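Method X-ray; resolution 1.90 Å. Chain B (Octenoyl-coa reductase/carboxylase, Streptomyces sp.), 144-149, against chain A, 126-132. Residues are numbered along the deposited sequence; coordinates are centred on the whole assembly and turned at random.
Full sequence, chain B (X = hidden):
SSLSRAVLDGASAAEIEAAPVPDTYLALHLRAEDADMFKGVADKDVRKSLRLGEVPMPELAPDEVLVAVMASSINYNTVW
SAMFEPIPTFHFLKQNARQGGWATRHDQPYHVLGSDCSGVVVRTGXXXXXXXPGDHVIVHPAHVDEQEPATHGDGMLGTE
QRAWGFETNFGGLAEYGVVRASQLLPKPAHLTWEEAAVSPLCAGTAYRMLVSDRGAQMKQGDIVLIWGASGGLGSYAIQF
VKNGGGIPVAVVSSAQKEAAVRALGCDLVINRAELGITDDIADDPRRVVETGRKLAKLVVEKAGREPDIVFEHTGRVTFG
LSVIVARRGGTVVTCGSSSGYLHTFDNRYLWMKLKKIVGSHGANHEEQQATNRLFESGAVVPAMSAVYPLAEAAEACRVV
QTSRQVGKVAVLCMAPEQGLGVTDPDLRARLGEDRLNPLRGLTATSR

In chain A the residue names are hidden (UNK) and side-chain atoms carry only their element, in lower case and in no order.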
# COMPACT_ATOMS: atom_id res chain seq x y z
N VAL B 144 11.45 -14.95 16.40
CA VAL B 144 11.04 -13.59 16.66
C VAL B 144 10.41 -13.49 18.04
O VAL B 144 10.01 -14.51 18.63
CB VAL B 144 10.10 -13.05 15.55
CG1 VAL B 144 10.73 -13.29 14.18
CG2 VAL B 144 8.71 -13.71 15.62
N ASP B 145 10.35 -12.25 18.54
CA ASP B 145 9.86 -11.98 19.88
C ASP B 145 8.44 -11.45 19.73
O ASP B 145 8.23 -10.36 19.25
CB ASP B 145 10.77 -10.95 20.56
CG ASP B 145 10.41 -10.73 22.01
OD1 ASP B 145 9.21 -10.70 22.32
OD2 ASP B 145 11.33 -10.59 22.84
N GLU B 146 7.47 -12.23 20.14
CA GLU B 146 6.08 -11.87 19.89
C GLU B 146 5.52 -10.89 20.90
O GLU B 146 4.37 -10.46 20.80
CB GLU B 146 5.24 -13.12 19.88
CG GLU B 146 5.68 -14.11 18.80
CD GLU B 146 6.82 -15.03 19.26
OE1 GLU B 146 7.53 -14.73 20.25
OE2 GLU B 146 6.99 -16.08 18.61
N GLN B 147 6.34 -10.53 21.88
CA GLN B 147 5.99 -9.46 22.79
C GLN B 147 6.33 -8.10 22.25
O GLN B 147 5.77 -7.11 22.68
CB GLN B 147 6.74 -9.62 24.08
CG GLN B 147 6.09 -10.54 24.99
CD GLN B 147 6.82 -10.57 26.31
OE1 GLN B 147 7.23 -11.62 26.74
NE2 GLN B 147 7.01 -9.40 26.95
N GLU B 148 7.26 -8.05 21.31
CA GLU B 148 7.61 -6.80 20.66
C GLU B 148 6.43 -6.32 19.88
O GLU B 148 5.88 -7.07 19.11
CB GLU B 148 8.71 -7.05 19.65
CG GLU B 148 10.01 -7.22 20.28
CD GLU B 148 11.07 -6.90 19.30
OE1 GLU B 148 11.36 -5.70 19.11
OE2 GLU B 148 11.55 -7.87 18.69
N PRO B 149 6.03 -5.05 20.08
CA PRO B 149 4.98 -4.51 19.22
C PRO B 149 5.26 -4.68 17.73
O PRO B 149 4.36 -5.05 16.98
CB PRO B 149 4.94 -3.04 19.63
CG PRO B 149 5.23 -3.11 21.13
CD PRO B 149 6.31 -4.17 21.24
N UNK A 126 6.37 -17.62 33.08
CA UNK A 126 7.78 -17.96 32.85
C UNK A 126 8.22 -17.66 31.43
O UNK A 126 9.42 -17.66 31.12
c UNK A 126 7.77 -21.80 32.23
c UNK A 126 7.88 -19.62 34.71
c UNK A 126 7.20 -20.37 32.35
c UNK A 126 8.08 -19.42 33.19
N UNK A 127 7.24 -17.46 30.56
CA UNK A 127 7.52 -17.13 29.16
C UNK A 127 7.44 -15.65 28.87
O UNK A 127 7.55 -15.24 27.71
N UNK A 128 7.24 -14.84 29.90
CA UNK A 128 7.12 -13.41 29.67
C UNK A 128 8.50 -12.78 29.72
O UNK A 128 9.29 -13.06 30.62
c UNK A 128 4.78 -13.30 30.49
c UNK A 128 6.16 -12.75 30.69
c UNK A 128 6.17 -11.22 30.56
N UNK A 129 8.80 -11.95 28.73
CA UNK A 129 10.05 -11.24 28.68
C UNK A 129 9.92 -9.83 29.18
O UNK A 129 8.88 -9.20 29.04
n UNK A 129 8.70 -13.62 23.28
c UNK A 129 11.50 -12.66 25.43
n UNK A 129 9.75 -14.88 24.87
c UNK A 129 11.00 -12.61 26.83
c UNK A 129 9.64 -13.73 24.21
c UNK A 129 10.57 -11.22 27.25
n UNK A 129 10.42 -12.69 24.46
N UNK A 130 11.00 -9.37 29.81
CA UNK A 130 11.26 -7.95 30.07
C UNK A 130 10.40 -7.35 31.16
O UNK A 130 10.94 -6.69 32.06
c UNK A 130 11.21 -7.13 28.77
c UNK A 130 10.88 -7.98 24.90
c UNK A 130 12.30 -7.48 27.78
n UNK A 130 9.75 -8.18 24.23
n UNK A 130 11.90 -8.81 24.73
n UNK A 130 10.98 -6.95 25.74
c UNK A 130 12.17 -6.62 26.52
N UNK A 131 9.09 -7.55 31.12
CA UNK A 131 8.24 -7.04 32.19
C UNK A 131 8.62 -7.64 33.52
O UNK A 131 9.03 -8.79 33.61
c UNK A 131 5.73 -5.18 29.14
c UNK A 131 5.48 -3.93 28.57
c UNK A 131 6.11 -2.93 30.68
c UNK A 131 6.35 -4.18 31.26
c UNK A 131 6.76 -7.33 31.95
c UNK A 131 5.68 -2.82 29.36
c UNK A 131 5.99 -7.35 29.56
c UNK A 131 6.31 -6.72 30.72
c UNK A 131 6.17 -5.32 30.47
n UNK A 131 5.64 -6.44 28.61
N UNK A 132 8.47 -6.85 34.56
CA UNK A 132 8.76 -7.36 35.87
C UNK A 132 7.78 -6.73 36.85
O UNK A 132 7.23 -5.67 36.57
n UNK A 132 12.12 -3.24 35.11
c UNK A 132 12.05 -5.40 36.32
c UNK A 132 10.22 -7.06 36.23
c UNK A 132 12.39 -3.93 36.41
c UNK A 132 10.54 -5.60 36.24
O HOH W 1 5.74 -13.63 26.06
O HOH W 2 7.87 -5.76 24.25
O HOH W 3 4.97 -6.97 26.08

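Position 126 of chain A carries four side-chain carbons. The chain forks at the first, and one arm is two carbons long. It touches nothing on this stretch of chain B. This is A:Ile126.

Position 127 has no side-chain atoms. Its backbone O accepts a hydrogen bond at 2.9 Å from water 1, which also donates to B:Gln147 OE1 at 2.6 Å. The residue is A:Gly127.

Position 128 has three side-chain carbons, one carrying the other two. Its CA-to-CB bond points away from the chain B stretch. The CA lies 3.4 Å from B:Gln147 OE1. A fork of two single carbons at CB identifies A:Val128.

Position 129 has three carbons, a nitrogen, and then a carbon bearing two more nitrogens. Its backbone N donates to B:Gln147 OE1 at 2.6 Å, and B:Gln147 NE2 donates to its backbone O at 2.8 Å. Side-chain nitrogens reach the carboxylate of B:Asp145. The group is a guanidinium, so the residue is A:Arg129. Its NE lies 2.8 Å from B:Asp145 OD2, a weak hydrogen bond, and its NH2 lies 3.1 Å from OD1 of the same carboxylate. NH2 also forms a longer salt bridge to B:Glu146 OE1, at 3.4 Å.

Position 130 repeats the pattern of three carbons, a nitrogen, and a carbon with two nitrogens. Its side-chain nitrogens reach the same carboxylate of B:Asp145. It is a second arginine, A:Arg130. Its NH1 donates to B:Asp145 OD2 at 2.7 Å. Its NH2 makes weak bonds to both carboxylate oxygens of that residue, and also donates at 3.1 Å to water 2, which in turn donates weakly to B:Gln147 O at 2.9 Å.

Position 131 has one carbon leading into fused five- and six-membered rings with eight carbons and one nitrogen. A ring carbon comes close to B:Gln147 NE2. This indole marks A:Trp131. Its CD1 is 3.5 Å from B:Gln147 NE2. Its NE1 donates to water 3 at 2.7 Å, and that water accepts from B:Gln147 NE2 at 3.3 Å.

Position 132 has four carbons in a row ending in nitrogen. It is out of reach of this stretch. It is A:Lys132.

The contact has two parts. The B:Gln147 amide pairs with the backbone N and O of A:Arg129, using its acceptor and its donor at once. B:Asp145, at the start of a type I turn, receives both guanidinium groups near their planes. Its OD1 also accepts from B:Gln147 N at 2.9 Å, so the same carboxylate supports the turn and binds the arginines. Waters extend the links around B:Gln147.

Chain A 126-132: IGVRRWK
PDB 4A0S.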